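Local coordinates for protein Myo-inositol phosphohydrolase (Mitsuokella multacida, PDB 4WU3) that probably removes phosphate groups from inositol phosphates such as phytate, and binds inositol-(1,3,4,5)-tetrakisphosphate, at residues A104-V109 with S114-V119; K191-T194 with K200-G203; R193-M198 with H239-A244. The protein carries 2 engineered substitutions. One frame throughout, in Å; residues are numbered along the deposited sequence.

Contact 1 (A104-V109 with S114-V119)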
ATOM      1  N   ALA A 104      23.154  26.342  12.360  1.00 12.40           N
ATOM      2  CA  ALA A 104      24.301  25.479  12.118  1.00 13.11           C
ATOM      3  C   ALA A 104      24.375  25.018  10.656  1.00 14.03           C
ATOM      4  O   ALA A 104      25.469  24.936  10.078  1.00 13.14           O
ATOM      5  CB  ALA A 104      24.266  24.277  13.042  1.00 13.92           C
ATOM      6  N   ILE A 105      23.222  24.701  10.061  1.00 12.32           N
ATOM      7  CA  ILE A 105      23.186  24.328   8.637  1.00 11.60           C
ATOM      8  C   ILE A 105      23.647  25.486   7.739  1.00 11.15           C
ATOM      9  O   ILE A 105      24.490  25.317   6.869  1.00 10.68           O
ATOM     10  CB  ILE A 105      21.778  23.897   8.195  1.00 11.01           C
ATOM     11  CG1 ILE A 105      21.400  22.561   8.840  1.00 10.94           C
ATOM     12  CG2 ILE A 105      21.724  23.796   6.682  1.00 11.46           C
ATOM     13  CD1 ILE A 105      19.990  22.101   8.537  1.00 10.60           C
ATOM     14  N   LEU A 106      23.085  26.666   7.965  1.00 12.81           N
ATOM     15  CA  LEU A 106      23.438  27.846   7.188  1.00 14.95           C
ATOM     16  C   LEU A 106      24.929  28.173   7.297  1.00 18.51           C
ATOM     17  O   LEU A 106      25.558  28.558   6.317  1.00 19.31           O
ATOM     18  CB  LEU A 106      22.603  29.040   7.641  1.00 14.12           C
ATOM     19  CG  LEU A 106      21.130  28.976   7.260  1.00 13.64           C
ATOM     20  CD1 LEU A 106      20.405  30.216   7.752  1.00 14.32           C
ATOM     21  CD2 LEU A 106      20.989  28.825   5.761  1.00 13.04           C
ATOM     22  N   LYS A 107      25.495  28.011   8.489  1.00 21.99           N
ATOM     23  CA  LYS A 107      26.917  28.253   8.670  1.00 26.71           C
ATOM     24  C   LYS A 107      27.719  27.245   7.856  1.00 25.75           C
ATOM     25  O   LYS A 107      28.686  27.603   7.180  1.00 23.89           O
ATOM     26  CB  LYS A 107      27.313  28.183  10.150  1.00 30.14           C
ATOM     27  CG  LYS A 107      28.701  28.745  10.429  1.00 37.42           C
ATOM     28  CD  LYS A 107      29.061  28.725  11.911  1.00 42.85           C
ATOM     29  CE  LYS A 107      30.388  29.437  12.158  1.00 45.57           C
ATOM     30  NZ  LYS A 107      30.972  29.124  13.493  1.00 48.04           N
ATOM     31  N   LYS A 108      27.313  25.982   7.916  1.00 22.16           N
ATOM     32  CA  LYS A 108      28.109  24.919   7.334  1.00 20.63           C
ATOM     33  C   LYS A 108      28.126  24.934   5.811  1.00 18.90           C
ATOM     34  O   LYS A 108      29.154  24.641   5.206  1.00 18.09           O
ATOM     35  CB  LYS A 108      27.623  23.554   7.815  1.00 25.79           C
ATOM     36  CG  LYS A 108      28.363  22.398   7.160  1.00 26.68           C
ATOM     37  CD  LYS A 108      28.294  21.140   8.008  1.00 30.94           C
ATOM     38  CE  LYS A 108      29.353  20.133   7.588  1.00 32.75           C
ATOM     39  NZ  LYS A 108      30.698  20.543   8.077  1.00 32.00           N
ATOM     40  N   VAL A 109      26.999  25.243   5.180  1.00 17.14           N
ATOM     41  CA  VAL A 109      26.945  25.159   3.717  1.00 16.89           C
ATOM     42  C   VAL A 109      27.670  26.349   3.079  1.00 16.96           C
ATOM     43  O   VAL A 109      27.619  27.472   3.582  1.00 16.11           O
ATOM     44  CB  VAL A 109      25.505  25.014   3.167  1.00 17.22           C
ATOM     45  CG1 VAL A 109      24.888  23.705   3.640  1.00 17.78           C
ATOM     46  CG2 VAL A 109      24.638  26.194   3.574  1.00 17.27           C
ATOM     47  N   SER A 114      20.926  33.866   0.964  1.00 14.16           N
ATOM     48  CA  SER A 114      20.165  34.226  -0.240  1.00 14.70           C
ATOM     49  C   SER A 114      20.205  33.139  -1.328  1.00 13.36           C
ATOM     50  O   SER A 114      19.354  33.111  -2.215  1.00 11.69           O
ATOM     51  CB  SER A 114      20.657  35.564  -0.814  1.00 15.97           C
ATOM     52  OG  SER A 114      22.048  35.525  -1.126  1.00 18.52           O
ATOM     53  N   GLN A 115      21.178  32.242  -1.244  1.00 12.64           N
ATOM     54  CA  GLN A 115      21.270  31.131  -2.186  1.00 14.73           C
ATOM     55  C   GLN A 115      20.749  29.794  -1.640  1.00 13.28           C
ATOM     56  O   GLN A 115      20.854  28.765  -2.297  1.00 13.07           O
ATOM     57  CB  GLN A 115      22.713  30.979  -2.651  1.00 16.17           C
ATOM     58  CG  GLN A 115      23.044  31.945  -3.768  1.00 17.38           C
ATOM     59  CD  GLN A 115      22.933  33.383  -3.329  1.00 21.23           C
ATOM     60  OE1 GLN A 115      22.138  34.160  -3.849  1.00 22.97           O
ATOM     61  NE2 GLN A 115      23.760  33.745  -2.393  1.00 23.42           N
ATOM     62  N   PHE A 116      20.160  29.820  -0.452  1.00 12.90           N
ATOM     63  CA  PHE A 116      19.795  28.597   0.245  1.00 11.45           C
ATOM     64  C   PHE A 116      18.283  28.394   0.164  1.00 11.00           C
ATOM     65  O   PHE A 116      17.515  29.306   0.470  1.00  9.51           O
ATOM     66  CB  PHE A 116      20.266  28.687   1.700  1.00 11.05           C
ATOM     67  CG  PHE A 116      19.996  27.453   2.515  1.00 11.10           C
ATOM     68  CD1 PHE A 116      20.905  26.423   2.561  1.00 10.85           C
ATOM     69  CD2 PHE A 116      18.845  27.345   3.262  1.00 11.08           C
ATOM     70  CE1 PHE A 116      20.658  25.287   3.310  1.00 11.50           C
ATOM     71  CE2 PHE A 116      18.598  26.221   4.018  1.00 11.09           C
ATOM     72  CZ  PHE A 116      19.505  25.188   4.041  1.00 11.46           C
ATOM     73  N   TYR A 117      17.868  27.200  -0.263  1.00  9.87           N
ATOM     74  CA  TYR A 117      16.446  26.862  -0.365  1.00  9.04           C
ATOM     75  C   TYR A 117      16.104  25.707   0.568  1.00  8.51           C
ATOM     76  O   TYR A 117      16.617  24.607   0.421  1.00  9.08           O
ATOM     77  CB  TYR A 117      16.064  26.505  -1.807  1.00  8.73           C
ATOM     78  CG  TYR A 117      16.149  27.687  -2.741  1.00  9.34           C
ATOM     79  CD1 TYR A 117      17.376  28.131  -3.201  1.00  9.31           C
ATOM     80  CD2 TYR A 117      15.007  28.381  -3.144  1.00  9.92           C
ATOM     81  CE1 TYR A 117      17.471  29.227  -4.037  1.00 10.05           C
ATOM     82  CE2 TYR A 117      15.101  29.490  -3.985  1.00  9.51           C
ATOM     83  CZ  TYR A 117      16.336  29.897  -4.433  1.00  9.56           C
ATOM     84  OH  TYR A 117      16.472  30.987  -5.278  1.00 10.89           O
ATOM     85  N   ASP A 118      15.250  25.984   1.541  1.00  8.12           N
ATOM     86  CA  ASP A 118      14.715  24.973   2.419  1.00  7.84           C
ATOM     87  C   ASP A 118      13.569  24.309   1.688  1.00  7.23           C
ATOM     88  O   ASP A 118      12.555  24.945   1.403  1.00  7.55           O
ATOM     89  CB  ASP A 118      14.223  25.621   3.714  1.00  8.78           C
ATOM     90  CG  ASP A 118      13.484  24.653   4.618  1.00  9.23           C
ATOM     91  OD1 ASP A 118      13.773  23.436   4.572  1.00 10.87           O
ATOM     92  OD2 ASP A 118      12.614  25.117   5.390  1.00  9.24           O
ATOM     93  N   VAL A 119      13.749  23.037   1.356  1.00  6.38           N
ATOM     94  CA  VAL A 119      12.687  22.251   0.757  1.00  6.16           C
ATOM     95  C   VAL A 119      12.071  21.385   1.833  1.00  5.82           C
ATOM     96  O   VAL A 119      12.627  20.348   2.221  1.00  5.71           O
ATOM     97  CB  VAL A 119      13.198  21.376  -0.403  1.00  6.53           C
ATOM     98  CG1 VAL A 119      12.055  20.593  -1.027  1.00  6.66           C
ATOM     99  CG2 VAL A 119      13.882  22.240  -1.459  1.00  6.27           C
TER

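Contact 2 (K191-T194 with K200-G203)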
ATOM      1  N   LYS A 191       7.064  33.763  20.671  1.00 20.83           N
ATOM      2  CA  LYS A 191       6.990  33.765  19.216  1.00 21.97           C
ATOM      3  C   LYS A 191       6.396  32.475  18.687  1.00 15.77           C
ATOM      4  O   LYS A 191       6.788  31.401  19.109  1.00 14.42           O
ATOM      5  CB  LYS A 191       8.387  33.861  18.642  1.00 25.05           C
ATOM      6  CG  LYS A 191       8.775  35.234  18.192  1.00 32.16           C
ATOM      7  CD  LYS A 191      10.117  35.192  17.478  1.00 38.04           C
ATOM      8  CE  LYS A 191      11.274  35.475  18.414  1.00 37.47           C
ATOM      9  NZ  LYS A 191      12.551  35.429  17.655  1.00 38.94           N
ATOM     10  N   VAL A 192       5.487  32.587  17.732  1.00 13.82           N
ATOM     11  CA  VAL A 192       4.946  31.421  17.039  1.00 12.74           C
ATOM     12  C   VAL A 192       5.105  31.655  15.535  1.00 12.06           C
ATOM     13  O   VAL A 192       4.681  32.684  15.019  1.00 12.61           O
ATOM     14  CB  VAL A 192       3.465  31.197  17.391  1.00 13.49           C
ATOM     15  CG1 VAL A 192       2.967  29.878  16.809  1.00 14.36           C
ATOM     16  CG2 VAL A 192       3.257  31.224  18.905  1.00 13.71           C
ATOM     17  N   ARG A 193       5.738  30.717  14.842  1.00 10.80           N
ATOM     18  CA  ARG A 193       6.049  30.896  13.429  1.00 11.09           C
ATOM     19  C   ARG A 193       5.826  29.608  12.649  1.00 11.35           C
ATOM     20  O   ARG A 193       6.016  28.515  13.175  1.00 10.04           O
ATOM     21  CB  ARG A 193       7.505  31.352  13.247  1.00 11.66           C
ATOM     22  CG  ARG A 193       7.789  32.761  13.759  1.00 12.85           C
ATOM     23  CD  ARG A 193       9.259  33.138  13.697  1.00 13.82           C
ATOM     24  NE  ARG A 193      10.084  32.347  14.601  1.00 15.31           N
ATOM     25  CZ  ARG A 193      11.407  32.452  14.687  1.00 16.26           C
ATOM     26  NH1 ARG A 193      12.051  33.321  13.924  1.00 18.29           N
ATOM     27  NH2 ARG A 193      12.087  31.693  15.539  1.00 16.34           N
ATOM     28  N   THR A 194       5.398  29.753  11.396  1.00 11.63           N
ATOM     29  CA  THR A 194       5.495  28.676  10.417  1.00 11.02           C
ATOM     30  C   THR A 194       6.960  28.511  10.069  1.00 10.50           C
ATOM     31  O   THR A 194       7.765  29.396  10.357  1.00 10.73           O
ATOM     32  CB  THR A 194       4.772  29.020   9.110  1.00 11.29           C
ATOM     33  OG1 THR A 194       5.354  30.200   8.535  1.00 10.15           O
ATOM     34  CG2 THR A 194       3.294  29.239   9.356  1.00 11.79           C
ATOM     35  N   LYS A 200      12.645  32.488   6.360  1.00 15.69           N
ATOM     36  CA  LYS A 200      12.798  33.770   5.702  1.00 18.32           C
ATOM     37  C   LYS A 200      13.395  34.843   6.621  1.00 17.95           C
ATOM     38  O   LYS A 200      14.093  35.739   6.158  1.00 15.50           O
ATOM     39  CB  LYS A 200      11.458  34.227   5.154  1.00 19.69           C
ATOM     40  CG  LYS A 200      11.012  33.397   3.976  1.00 20.75           C
ATOM     41  CD  LYS A 200       9.862  34.068   3.267  1.00 24.38           C
ATOM     42  CE  LYS A 200       9.555  33.354   1.973  1.00 30.04           C
ATOM     43  NZ  LYS A 200       8.357  33.934   1.309  1.00 34.52           N
ATOM     44  N   GLN A 201      13.139  34.744   7.919  1.00 17.98           N
ATOM     45  CA  GLN A 201      13.736  35.679   8.874  1.00 19.30           C
ATOM     46  C   GLN A 201      15.236  35.471   8.973  1.00 18.74           C
ATOM     47  O   GLN A 201      15.962  36.347   9.437  1.00 18.70           O
ATOM     48  CB  GLN A 201      13.086  35.548  10.252  1.00 18.57           C
ATOM     49  CG  GLN A 201      11.785  36.318  10.323  1.00 18.99           C
ATOM     50  CD  GLN A 201      10.960  35.968  11.533  1.00 20.99           C
ATOM     51  OE1 GLN A 201      11.486  35.537  12.560  1.00 21.57           O
ATOM     52  NE2 GLN A 201       9.650  36.147  11.418  1.00 22.88           N
ATOM     53  N   HIS A 202      15.701  34.310   8.526  1.00 17.21           N
ATOM     54  CA  HIS A 202      17.126  34.064   8.451  1.00 17.07           C
ATOM     55  C   HIS A 202      17.692  34.436   7.090  1.00 15.79           C
ATOM     56  O   HIS A 202      18.866  34.210   6.821  1.00 15.35           O
ATOM     57  CB  HIS A 202      17.434  32.614   8.807  1.00 18.18           C
ATOM     58  CG  HIS A 202      17.451  32.367  10.279  1.00 19.77           C
ATOM     59  ND1 HIS A 202      16.299  32.244  11.023  1.00 21.66           N
ATOM     60  CD2 HIS A 202      18.477  32.280  11.155  1.00 21.14           C
ATOM     61  CE1 HIS A 202      16.614  32.061  12.291  1.00 22.65           C
ATOM     62  NE2 HIS A 202      17.931  32.080  12.399  1.00 24.82           N
ATOM     63  N   GLY A 203      16.848  35.015   6.243  1.00 15.74           N
ATOM     64  CA  GLY A 203      17.274  35.484   4.926  1.00 15.12           C
ATOM     65  C   GLY A 203      17.339  34.390   3.881  1.00 15.41           C
ATOM     66  O   GLY A 203      17.875  34.594   2.795  1.00 16.55           O
TER

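Contact 3 (R193-M198 with H239-A244). Engineered in segment 239-244: Ser242 (natural residue Cys). With PO4 (phosphate ion), chain G.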
ATOM      1  N   ARG A 193       5.738  30.717  14.842  1.00 10.80           N
ATOM      2  CA  ARG A 193       6.049  30.896  13.429  1.00 11.09           C
ATOM      3  C   ARG A 193       5.826  29.608  12.649  1.00 11.35           C
ATOM      4  O   ARG A 193       6.016  28.515  13.175  1.00 10.04           O
ATOM      5  CB  ARG A 193       7.505  31.352  13.247  1.00 11.66           C
ATOM      6  CG  ARG A 193       7.789  32.761  13.759  1.00 12.85           C
ATOM      7  CD  ARG A 193       9.259  33.138  13.697  1.00 13.82           C
ATOM      8  NE  ARG A 193      10.084  32.347  14.601  1.00 15.31           N
ATOM      9  CZ  ARG A 193      11.407  32.452  14.687  1.00 16.26           C
ATOM     10  NH1 ARG A 193      12.051  33.321  13.924  1.00 18.29           N
ATOM     11  NH2 ARG A 193      12.087  31.693  15.539  1.00 16.34           N
ATOM     12  N   THR A 194       5.398  29.753  11.396  1.00 11.63           N
ATOM     13  CA  THR A 194       5.495  28.676  10.417  1.00 11.02           C
ATOM     14  C   THR A 194       6.960  28.511  10.069  1.00 10.50           C
ATOM     15  O   THR A 194       7.765  29.396  10.357  1.00 10.73           O
ATOM     16  CB  THR A 194       4.772  29.020   9.110  1.00 11.29           C
ATOM     17  OG1 THR A 194       5.354  30.200   8.535  1.00 10.15           O
ATOM     18  CG2 THR A 194       3.294  29.239   9.356  1.00 11.79           C
ATOM     19  N   GLU A 195       7.317  27.404   9.431  1.00 10.06           N
ATOM     20  CA  GLU A 195       8.712  27.190   9.049  1.00 10.22           C
ATOM     21  C   GLU A 195       9.150  28.255   8.060  1.00 10.90           C
ATOM     22  O   GLU A 195      10.293  28.724   8.084  1.00 11.24           O
ATOM     23  CB  GLU A 195       8.915  25.796   8.440  1.00  9.19           C
ATOM     24  CG  GLU A 195      10.371  25.470   8.135  1.00  8.44           C
ATOM     25  CD  GLU A 195      10.593  24.001   7.825  1.00  8.22           C
ATOM     26  OE1 GLU A 195      10.073  23.134   8.566  1.00  8.76           O
ATOM     27  OE2 GLU A 195      11.295  23.711   6.844  1.00  7.14           O
ATOM     28  N   GLU A 196       8.230  28.638   7.189  1.00 12.12           N
ATOM     29  CA  GLU A 196       8.522  29.630   6.163  1.00 14.39           C
ATOM     30  C   GLU A 196       8.944  30.939   6.807  1.00 14.71           C
ATOM     31  O   GLU A 196       9.937  31.548   6.409  1.00 12.77           O
ATOM     32  CB  GLU A 196       7.292  29.864   5.285  1.00 14.23           C
ATOM     33  CG  GLU A 196       7.463  30.992   4.292  1.00 13.97           C
ATOM     34  CD  GLU A 196       6.196  31.278   3.523  1.00 15.81           C
ATOM     35  OE1 GLU A 196       5.093  31.188   4.107  1.00 19.52           O
ATOM     36  OE2 GLU A 196       6.306  31.588   2.326  1.00 19.57           O
ATOM     37  N   GLU A 197       8.174  31.374   7.799  1.00 14.81           N
ATOM     38  CA  GLU A 197       8.482  32.620   8.487  1.00 16.28           C
ATOM     39  C   GLU A 197       9.857  32.542   9.126  1.00 14.53           C
ATOM     40  O   GLU A 197      10.647  33.465   8.997  1.00 13.14           O
ATOM     41  CB  GLU A 197       7.414  32.950   9.533  1.00 16.67           C
ATOM     42  CG  GLU A 197       6.109  33.441   8.920  1.00 18.82           C
ATOM     43  CD  GLU A 197       4.974  33.546   9.925  1.00 22.00           C
ATOM     44  OE1 GLU A 197       4.960  32.785  10.928  1.00 20.11           O
ATOM     45  OE2 GLU A 197       4.074  34.381   9.691  1.00 25.21           O
ATOM     46  N   MET A 198      10.150  31.426   9.787  1.00 14.33           N
ATOM     47  CA  MET A 198      11.414  31.292  10.503  1.00 14.41           C
ATOM     48  C   MET A 198      12.561  31.284   9.507  1.00 14.49           C
ATOM     49  O   MET A 198      13.578  31.937   9.713  1.00 17.55           O
ATOM     50  CB  MET A 198      11.408  30.020  11.347  1.00 16.65           C
ATOM     51  CG  MET A 198      12.501  29.947  12.400  1.00 18.09           C
ATOM     52  SD  MET A 198      13.962  29.165  11.730  1.00 22.97           S
ATOM     53  CE  MET A 198      13.409  27.468  11.562  1.00 22.94           C
ATOM     54  N   HIS A 239      18.378  22.262   0.318  1.00  7.17           N
ATOM     55  CA  HIS A 239      18.410  21.435   1.506  1.00  6.96           C
ATOM     56  C   HIS A 239      17.052  20.781   1.674  1.00  6.97           C
ATOM     57  O   HIS A 239      16.063  21.471   1.929  1.00  7.48           O
ATOM     58  CB  HIS A 239      18.732  22.268   2.750  1.00  7.30           C
ATOM     59  CG  HIS A 239      18.842  21.449   3.988  1.00  6.76           C
ATOM     60  ND1 HIS A 239      19.992  20.774   4.326  1.00  6.78           N
ATOM     61  CD2 HIS A 239      17.926  21.136   4.937  1.00  6.91           C
ATOM     62  CE1 HIS A 239      19.790  20.097   5.442  1.00  7.15           C
ATOM     63  NE2 HIS A 239      18.546  20.301   5.836  1.00  6.98           N
ATOM     64  N   TYR A 240      17.005  19.459   1.505  1.00  6.68           N
ATOM     65  CA  TYR A 240      15.768  18.698   1.631  1.00  6.39           C
ATOM     66  C   TYR A 240      15.605  18.194   3.056  1.00  6.78           C
ATOM     67  O   TYR A 240      16.569  17.737   3.696  1.00  7.35           O
ATOM     68  CB  TYR A 240      15.772  17.483   0.702  1.00  5.83           C
ATOM     69  CG  TYR A 240      15.894  17.804  -0.761  1.00  5.60           C
ATOM     70  CD1 TYR A 240      14.808  18.262  -1.480  1.00  5.33           C
ATOM     71  CD2 TYR A 240      17.098  17.625  -1.431  1.00  5.60           C
ATOM     72  CE1 TYR A 240      14.921  18.555  -2.826  1.00  5.38           C
ATOM     73  CE2 TYR A 240      17.222  17.911  -2.768  1.00  5.27           C
ATOM     74  CZ  TYR A 240      16.134  18.377  -3.469  1.00  5.33           C
ATOM     75  OH  TYR A 240      16.261  18.679  -4.814  1.00  4.88           O
ATOM     76  N   HIS A 241      14.388  18.271   3.566  1.00  6.92           N
ATOM     77  CA  HIS A 241      14.112  17.662   4.853  1.00  6.97           C
ATOM     78  C   HIS A 241      12.656  17.207   5.011  1.00  7.05           C
ATOM     79  O   HIS A 241      11.728  17.739   4.384  1.00  5.95           O
ATOM     80  CB  HIS A 241      14.506  18.616   5.977  1.00  7.15           C
ATOM     81  CG  HIS A 241      13.417  19.553   6.374  1.00  7.29           C
ATOM     82  ND1 HIS A 241      12.416  19.193   7.252  1.00  8.19           N
ATOM     83  CD2 HIS A 241      13.167  20.830   6.014  1.00  7.34           C
ATOM     84  CE1 HIS A 241      11.591  20.212   7.407  1.00  8.34           C
ATOM     85  NE2 HIS A 241      12.025  21.215   6.666  1.00  8.20           N
ATOM     86  N   SER A 242      12.479  16.206   5.862  1.00  7.36           N
ATOM     87  CA  SER A 242      11.173  15.696   6.208  1.00  8.01           C
ATOM     88  C   SER A 242      11.095  15.707   7.739  1.00  8.92           C
ATOM     89  O   SER A 242      11.551  16.681   8.361  1.00  9.78           O
ATOM     90  CB  SER A 242      11.000  14.299   5.627  1.00  8.59           C
ATOM     91  OG  SER A 242      12.220  13.566   5.690  1.00  8.77           O
ATOM     92  N   TYR A 243      10.531  14.671   8.363  1.00  8.57           N
ATOM     93  CA  TYR A 243      10.634  14.587   9.818  1.00  7.89           C
ATOM     94  C   TYR A 243      11.968  13.961  10.245  1.00  8.04           C
ATOM     95  O   TYR A 243      12.734  14.572  10.998  1.00  7.49           O
ATOM     96  CB  TYR A 243       9.470  13.846  10.481  1.00  7.88           C
ATOM     97  CG  TYR A 243       9.726  13.731  11.971  1.00  8.46           C
ATOM     98  CD1 TYR A 243       9.699  14.860  12.784  1.00  8.50           C
ATOM     99  CD2 TYR A 243      10.089  12.526  12.547  1.00  9.09           C
ATOM    100  CE1 TYR A 243       9.983  14.784  14.125  1.00  8.92           C
ATOM    101  CE2 TYR A 243      10.374  12.436  13.905  1.00  9.53           C
ATOM    102  CZ  TYR A 243      10.320  13.569  14.685  1.00  9.88           C
ATOM    103  OH  TYR A 243      10.606  13.498  16.035  1.00 11.43           O
ATOM    104  N   ALA A 244      12.257  12.760   9.748  1.00  8.01           N
ATOM    105  CA  ALA A 244      13.402  12.005  10.231  1.00  8.90           C
ATOM    106  C   ALA A 244      14.611  12.116   9.303  1.00 10.22           C
ATOM    107  O   ALA A 244      15.710  11.700   9.654  1.00 12.49           O
ATOM    108  CB  ALA A 244      13.013  10.549  10.418  1.00  9.28           C
TER
HETATM  109  P   PO4 G 703      10.831  10.692   6.931  1.00 12.76           P
HETATM  110  O1  PO4 G 703      11.004   9.327   7.554  1.00 11.22           O
HETATM  111  O2  PO4 G 703      12.219  11.182   6.583  1.00 11.77           O
HETATM  112  O3  PO4 G 703      10.153  11.640   7.885  1.00 10.61           O
HETATM  113  O4  PO4 G 703      10.002  10.644   5.661  1.00 13.39           O

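Contact 1 (A104-V109 with S114-V119)
Val109 N donates to Ile105 O over 3.0 Å, the last turn of helix 99-108 closing just where Val109 leaves helical geometry. That turn sets Ile105 and Val109 on the side of the helix that faces Phe116, and the contact itself is wholly apolar. Three aliphatic side chains converge on one aromatic ring. Leu106 CD2 lies over a face of the Phe116 ring, 3.7 Å from its centroid and 17° off the ring normal, a CH-pi contact displaced slightly toward the CG and CD2 side; its shortest approach is to Phe116 CD2, at 3.6 Å. The Ile105 and Val109 side chains run at about a right angle to that of Phe116, and their methyls approach the ring obliquely: Ile105 CG2 meets Phe116 CZ at 3.7 Å, and Val109 CG2 meets Phe116 CD1 at 3.9 Å. Phe116 turns CG anti to its own backbone nitrogen (chi1 -178°), which sends the ring out from the strand to the helix.

The segments belong to a beta-alpha-beta crossover: strand 91-94 leads into helix 99-108, which returns to the parallel strand 116-122, with strand 237-241 inserted between the two in the mixed five-stranded sheet. Branched Ile105 and Val109 suit this position, because besides Phe116 they also reach the sheet, Ile105 at Ser94 and His239, Val109 at Ser92 and Trp237. A flat, wide phenylalanine can serve all three aliphatic partners at once, its ring offering a face to Leu106 and further carbons to Ile105 and Val109. Along the strand, the backbone of Tyr117 pairs with Trp237 and His239 on one flank, while Phe116 and Asp118 pair with Asn205 on the other. The amide ND2 of Asn205 also donates to the carbonyl oxygens of Ser114 and Phe116, tying the entry of this strand to strand 205-211.

Contact 2 (K191-T194 with K200-G203)
The short strand that brings Arg193 up to Gln201 is entered at Lys191, whose long aliphatic chain is put to use: its CD lies 4.0 Å above the guanidinium plane of Arg193, over the centre. On the other face of the same group sits Met198 CG, 3.5 Å from the plane, so that the flat cation is sandwiched between two methylene groups and can still donate from its edge. Val192 turns instead to Leu160, as suits a beta-branched residue on a strand bordering a helix.

Arg193 carries the contact. Its NH1 donates to Gln201 OE1 over 2.7 Å, with an angle of 143° at the hydrogen. The acceptor lies close to the guanidinium plane, whereas seen from the amide the donor stands above the carbonyl plane, away from the lone pairs. The bend of the arginine chain at chi3 (-66°) turns the guanidinium so that NH1 meets this oxygen; Arg193 CD, just before the bend, lies 3.5 Å from the same Gln201 OE1. Gln201 reaches across from the opposite direction with its chain extended beyond CG, a length that lets an exposed residue of helix 195-201 meet the buried arginine. Arg193 NH2 has separate partners, a salt bridge to Glu99 OE2 and a bond to Asn130 O, so both terminal nitrogens are used and the rotation of the group is fixed.

Thr194 follows as the N-cap of helix 195-201. Beyond the helix Gly203, with positive phi, closes a Schellman motif, its N bonding to Lys200 O at 2.8 Å. Strand 192-193 is an edge strand of a four-stranded antiparallel sheet and pairs with strand 126-129; helix 149-161 covers Val192 and Thr194, and helix 99-108 receives His202, bonded to Glu103.

Contact 3 (R193-M198 with H239-A244)
The phosphate-binding loop of a PTP-like phosphatase begins in this contact, where His241 and Ser242 open the HCX5R signature that ends at Arg248 and Glu195 holds the histidine from behind. Ser242 is engineered; the natural residue is cysteine, and in protein tyrosine phosphatases this position carries the nucleophile. His241 NE2 donates to Glu195 OE2 over 2.6 Å with an angle of 160°. The carboxylate oxygen offers its syn lone pair and lies near the plane of the imidazole, at the ring edge, with the two flat groups nearly coplanar. Glu195 gets there by an extended chain whose CG is anti to the backbone nitrogen (chi1 -175°), reaching from helix 195-201 to strand 237-241; the length of glutamate carries the carboxylate all the way to the ring.

The other ring nitrogen is used too. His241 ND1 donates to Ser242 O over 2.9 Å, in the carbonyl plane and on a lone pair, so the imidazole is held at both nitrogens and its tilt is fixed. Histidine suits the place because its two ring nitrogens can link the helix to the loop backbone. Phe97 meets the ring at a steep angle and also touches Glu195, while Asp118 and Asp120 come up to His241 from strand 116-122.

At the helix start, Thr194 and Glu197 form a capping box: Glu197 N bonds to Thr194 OG1, and Thr194 N to Glu197 OE1, each over 3.1 Å. The loop itself cradles a phosphate ion, probably from the crystallisation liquor, also bound by Met246 N and Arg248 NE. Ser242 OG donates to phosphate O2 over 2.5 Å, and Ala244 N to phosphate O3 over 3.0 Å, the latter nearly straight at 167°.

Contact 1 comes first along the chain; contacts 2 and 3 follow from a shared start, since their first segments overlap at Arg193 and Thr194, and both involve helix 195-201. The three centres lie close together: about 14 Å between contacts 1 and 2, 12 Å between 1 and 3, and 10 Å between 2 and 3. Contacts 1 and 3 rest on strands 116-122 and 237-241, neighbours in one mixed sheet, where Phe116 packs against His239. Contacts 1 and 2 meet where Leu106 of helix 99-108 touches His202, just after helix 195-201. Helix 195-201 therefore joins the small antiparallel sheet, through contact 2, to the base of the phosphate-binding loop, through contact 3.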